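Local coordinates for protein GTP cyclohydrolase 1 type 2 homolog (Staphylococcus aureus subsp. aureus, PDB 3LNL) that is of unknown function but binds a pair of zinc ions and assembles into a capped, toroid-shaped hexamer of the NIF3 family, at residues M11-L14 / D15-P19; A100-T103 / N104-N108. The protein carries 2 engineered substitutions. All coordinates share one frame; numbering follows the deposited sequence.

Interaction 1: M11-L14 / D15-P19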
loop_
_atom_site.group_PDB
_atom_site.type_symbol
_atom_site.label_atom_id
_atom_site.label_comp_id
_atom_site.label_asym_id
_atom_site.label_seq_id
_atom_site.Cartn_x
_atom_site.Cartn_y
_atom_site.Cartn_z
ATOM N N MET B 11 -35.903 -8.765 -7.818
ATOM C CA MET B 11 -34.752 -8.223 -7.103
ATOM C C MET B 11 -35.136 -7.579 -5.776
ATOM O O MET B 11 -34.438 -7.752 -4.747
ATOM C CB MET B 11 -34.003 -7.222 -7.974
ATOM C CG MET B 11 -33.234 -7.925 -9.117
ATOM S SD MET B 11 -31.901 -8.982 -8.507
ATOM C CE MET B 11 -30.906 -7.890 -7.579
ATOM N N THR B 12 -36.222 -6.807 -5.780
ATOM C CA THR B 12 -36.723 -6.187 -4.544
ATOM C C THR B 12 -37.087 -7.247 -3.499
ATOM O O THR B 12 -36.781 -7.100 -2.321
ATOM C CB THR B 12 -37.957 -5.291 -4.831
ATOM O OG1 THR B 12 -37.604 -4.308 -5.816
ATOM C CG2 THR B 12 -38.437 -4.620 -3.569
ATOM N N LEU B 13 -37.726 -8.324 -3.925
ATOM C CA LEU B 13 -38.107 -9.381 -2.999
ATOM C C LEU B 13 -36.879 -10.085 -2.443
ATOM O O LEU B 13 -36.765 -10.279 -1.238
ATOM C CB LEU B 13 -39.036 -10.372 -3.705
ATOM C CG LEU B 13 -39.614 -11.536 -2.876
ATOM C CD1 LEU B 13 -40.340 -10.969 -1.649
ATOM C CD2 LEU B 13 -40.581 -12.335 -3.758
ATOM N N LEU B 14 -35.931 -10.420 -3.324
ATOM C CA LEU B 14 -34.688 -11.080 -2.925
ATOM C C LEU B 14 -33.919 -10.244 -1.923
ATOM O O LEU B 14 -33.444 -10.747 -0.889
ATOM C CB LEU B 14 -33.797 -11.341 -4.124
ATOM C CG LEU B 14 -34.382 -12.347 -5.117
ATOM C CD1 LEU B 14 -33.421 -12.628 -6.306
ATOM C CD2 LEU B 14 -34.787 -13.663 -4.404
ATOM N N ASP B 15 -33.826 -8.959 -2.235
ATOM C CA ASP B 15 -33.129 -8.038 -1.396
ATOM C C ASP B 15 -33.794 -7.823 -0.009
ATOM O O ASP B 15 -33.115 -7.614 1.014
ATOM C CB ASP B 15 -33.001 -6.698 -2.125
ATOM C CG ASP B 15 -32.186 -5.731 -1.348
ATOM O OD1 ASP B 15 -31.045 -6.005 -0.994
ATOM O OD2 ASP B 15 -32.698 -4.666 -1.068
ATOM N N HIS B 16 -35.118 -7.904 0.023
ATOM C CA HIS B 16 -35.846 -7.802 1.278
ATOM C C HIS B 16 -35.414 -8.932 2.225
ATOM O O HIS B 16 -35.099 -8.689 3.373
ATOM C CB HIS B 16 -37.356 -7.821 1.018
ATOM C CG HIS B 16 -38.177 -7.779 2.262
ATOM N ND1 HIS B 16 -38.354 -6.629 2.990
ATOM C CD2 HIS B 16 -38.813 -8.761 2.943
ATOM C CE1 HIS B 16 -39.079 -6.898 4.062
ATOM N NE2 HIS B 16 -39.355 -8.189 4.067
ATOM N N HIS B 17 -35.372 -10.166 1.725
ATOM C CA HIS B 17 -35.107 -11.299 2.579
ATOM C C HIS B 17 -33.633 -11.621 2.754
ATOM O O HIS B 17 -33.259 -12.172 3.790
ATOM C CB HIS B 17 -35.873 -12.527 2.075
ATOM C CG HIS B 17 -37.363 -12.400 2.165
ATOM N ND1 HIS B 17 -38.062 -12.546 3.348
ATOM C CD2 HIS B 17 -38.297 -12.173 1.204
ATOM C CE1 HIS B 17 -39.360 -12.397 3.112
ATOM N NE2 HIS B 17 -39.527 -12.162 1.820
ATOM N N VAL B 18 -32.790 -11.285 1.773
ATOM C CA VAL B 18 -31.362 -11.640 1.801
ATOM C C VAL B 18 -30.578 -10.441 1.276
ATOM O O VAL B 18 -30.131 -10.411 0.109
ATOM C CB VAL B 18 -31.049 -12.896 0.933
ATOM C CG1 VAL B 18 -29.565 -13.336 1.064
ATOM C CG2 VAL B 18 -32.005 -14.092 1.246
ATOM N N PRO B 19 -30.490 -9.398 2.105
ATOM C CA PRO B 19 -30.113 -8.087 1.572
ATOM C C PRO B 19 -28.768 -8.098 0.860
ATOM O O PRO B 19 -27.772 -8.552 1.436
ATOM C CB PRO B 19 -30.028 -7.199 2.804
ATOM C CG PRO B 19 -30.751 -7.911 3.878
ATOM C CD PRO B 19 -31.004 -9.327 3.484
HETATM O O HOH W 1 -36.020 -4.677 -1.148
#

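Interaction 2: A100-T103 / N104-N108. With ZN (zinc ion), chain G.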
loop_
_atom_site.group_PDB
_atom_site.type_symbol
_atom_site.label_atom_id
_atom_site.label_comp_id
_atom_site.label_asym_id
_atom_site.label_seq_id
_atom_site.Cartn_x
_atom_site.Cartn_y
_atom_site.Cartn_z
ATOM N N ALA B 100 -26.886 -13.317 -8.944
ATOM C CA ALA B 100 -26.017 -13.976 -8.023
ATOM C C ALA B 100 -26.391 -13.550 -6.603
ATOM O O ALA B 100 -26.407 -12.345 -6.262
ATOM C CB ALA B 100 -24.521 -13.597 -8.266
ATOM N N MET B 101 -26.677 -14.541 -5.780
ATOM C CA MET B 101 -26.871 -14.338 -4.342
ATOM C C MET B 101 -25.725 -15.057 -3.680
ATOM O O MET B 101 -25.845 -16.260 -3.316
ATOM C CB MET B 101 -28.254 -14.886 -3.921
ATOM C CG MET B 101 -29.441 -14.045 -4.494
ATOM S SD MET B 101 -30.985 -14.801 -3.972
ATOM C CE MET B 101 -31.118 -14.123 -2.290
ATOM N N HIS B 102 -24.598 -14.325 -3.539
ATOM C CA HIS B 102 -23.364 -14.940 -3.125
ATOM C C HIS B 102 -23.120 -14.766 -1.633
ATOM O O HIS B 102 -23.851 -15.371 -0.846
ATOM C CB HIS B 102 -22.185 -14.494 -3.970
ATOM C CG HIS B 102 -20.972 -15.329 -3.759
ATOM N ND1 HIS B 102 -19.689 -14.813 -3.807
ATOM C CD2 HIS B 102 -20.848 -16.642 -3.441
ATOM C CE1 HIS B 102 -18.824 -15.791 -3.555
ATOM N NE2 HIS B 102 -19.499 -16.905 -3.314
ATOM N N THR B 103 -22.179 -13.909 -1.214
ATOM C CA THR B 103 -21.870 -13.864 0.207
ATOM C C THR B 103 -23.055 -13.323 1.042
ATOM O O THR B 103 -23.140 -13.671 2.191
ATOM C CB THR B 103 -20.553 -13.149 0.546
ATOM O OG1 THR B 103 -20.592 -11.797 0.086
ATOM C CG2 THR B 103 -19.327 -13.905 -0.059
ATOM N N ASN B 104 -23.984 -12.527 0.480
ATOM C CA ASN B 104 -25.255 -12.264 1.196
ATOM C C ASN B 104 -26.005 -13.524 1.641
ATOM O O ASN B 104 -26.576 -13.576 2.733
ATOM C CB ASN B 104 -26.192 -11.236 0.486
ATOM C CG ASN B 104 -26.499 -11.595 -0.950
ATOM O OD1 ASN B 104 -25.630 -12.110 -1.689
ATOM N ND2 ASN B 104 -27.764 -11.360 -1.360
ATOM N N LEU B 105 -25.959 -14.568 0.839
ATOM C CA LEU B 105 -26.580 -15.828 1.244
ATOM C C LEU B 105 -25.701 -16.628 2.208
ATOM O O LEU B 105 -26.241 -17.360 3.026
ATOM C CB LEU B 105 -26.934 -16.660 0.006
ATOM C CG LEU B 105 -27.893 -17.819 0.220
ATOM C CD1 LEU B 105 -29.328 -17.323 0.501
ATOM C CD2 LEU B 105 -27.800 -18.708 -1.068
ATOM N N ASP B 106 -24.366 -16.485 2.124
ATOM C CA ASP B 106 -23.445 -17.124 3.093
ATOM C C ASP B 106 -23.652 -16.612 4.511
ATOM O O ASP B 106 -23.414 -17.354 5.467
ATOM C CB ASP B 106 -21.960 -16.956 2.700
ATOM C CG ASP B 106 -21.575 -17.842 1.517
ATOM O OD1 ASP B 106 -21.926 -19.055 1.605
ATOM O OD2 ASP B 106 -20.935 -17.339 0.534
ATOM N N VAL B 107 -24.090 -15.358 4.645
ATOM C CA VAL B 107 -24.199 -14.727 5.948
ATOM C C VAL B 107 -25.635 -14.571 6.454
ATOM O O VAL B 107 -25.880 -14.083 7.562
ATOM C CB VAL B 107 -23.517 -13.358 5.979
ATOM C CG1 VAL B 107 -22.014 -13.463 5.528
ATOM C CG2 VAL B 107 -24.352 -12.287 5.186
ATOM N N ASN B 108 -26.591 -15.054 5.685
ATOM C CA ASN B 108 -27.993 -14.905 6.039
ATOM C C ASN B 108 -28.424 -15.925 7.110
ATOM O O ASN B 108 -28.055 -17.113 7.011
ATOM C CB ASN B 108 -28.820 -15.128 4.797
ATOM C CG ASN B 108 -30.234 -14.686 4.985
ATOM O OD1 ASN B 108 -31.104 -15.495 5.350
ATOM N ND2 ASN B 108 -30.473 -13.375 4.775
HETATM ZN ZN ZN G . -20.700 -19.536 -0.157
HETATM O O HOH W 2 -19.377 -19.093 -1.710
HETATM O O HOH W 3 -18.732 -19.751 0.786
#

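Interaction 1: M11-L14 / D15-P19
From Met11 to Val18 the end of helix 7-17 is held by four successive i to i+4 backbone hydrogen bonds, running from Asp15 N to Met11 O (2.9 Å) through to Val18 N to Leu14 O (2.8 Å). The side-chain contact along this turn belongs to Leu13 and His17. Leu13 CD1 comes to the edge of the imidazole, in the ring plane, 3.7 Å from His17 CD2. The leucine has its CG anti to the backbone N (chi1 -177°), which turns the branch along the helix surface to meet that edge. One face of the same ring is covered by His16 CD2, which lies over its centre, 3.6 Å above the ring plane. His17 also stacks with Trp347, and Leu14 packs on Leu344 and Trp347, so this turn lies against helix 336-350. The turn illustrates a helix C-terminus: Val18, at phi -140°, is the first residue to leave helical geometry, yet its N-H still closes the last turn. On the polar side a water donates to Thr12 O (2.8 Å) and, weakly, to Asp15 OD2 (3.3 Å). The other carboxylate oxygen of Asp15, OD1, accepts a hydrogen bond from Phe20 N just beyond the helix.

Interaction 2: A100-T103 / N104-N108
His102, at the N-cap position of helix 103-106, offers its carbonyl oxygen to two backbone N-H groups: Asp106 N at 3.2 Å from His102 O, in the carbonyl plane, and Leu105 N at 2.8 Å, well above it. Thr103 O receives a weak bond from Val107 N.

The side chain of Asp106 can be followed outward from this start of the helix. Its CB rests 3.5 Å from Thr103 O. CG, 4.1 Å from His102 O, stands anti to the carbonyl carbon (chi1 -73°), a torsion that carries the carboxylate back over the first residues of the helix and on to the metal. OD1 binds zinc at 2.2 Å. OD2 binds the same ion at 2.3 Å, making the carboxylate bidentate, and lies against Thr103, 3.6 Å from its CA, with CG2 little farther off. The imidazole of His102 crosses the carboxylate obliquely, with their planes 70° apart, while Thr103 CG2 lies over one face of the His102 ring, offset toward the rim. NE2 of His102 is hydrogen-bonded, at 2.7 Å, to a water that is itself a ligand of this zinc. The other ring nitrogen, ND1, is hydrogen-bonded to Asp27, a second-shell partner that probably helps fix the ring's rotation; Thr103 OG1 bonds to the same aspartate. With His68, the bridging Glu333 and two waters, Asp106 completes one half of the dinuclear zinc centre of this NIF3-family protein, in which a short helix following strand 97-100 delivers the ligand.

How the interactions relate
Interaction 1 closes a helix and interaction 2 opens one, and the two turns, with centres 11 Å apart, meet through backbone carbonyls and asparagine side chains. Asn104 ND2 probably donates to Val18 O at 2.9 Å, and Asn108 ND2 to His17 O at 3.2 Å. Carbonyls at the end of helix 7-17 thus find partners on the turn that carries the metal ligand. Nonpolar contact accompanies these bonds, Val18 CB lying 3.5 Å from Met101 CE. The two differ in their relation to zinc: interaction 2 supplies a ligand directly, whereas the side chain of Val18 in interaction 1 stays about 9 Å from that of Asp106 and about 11 Å from a zinc ion.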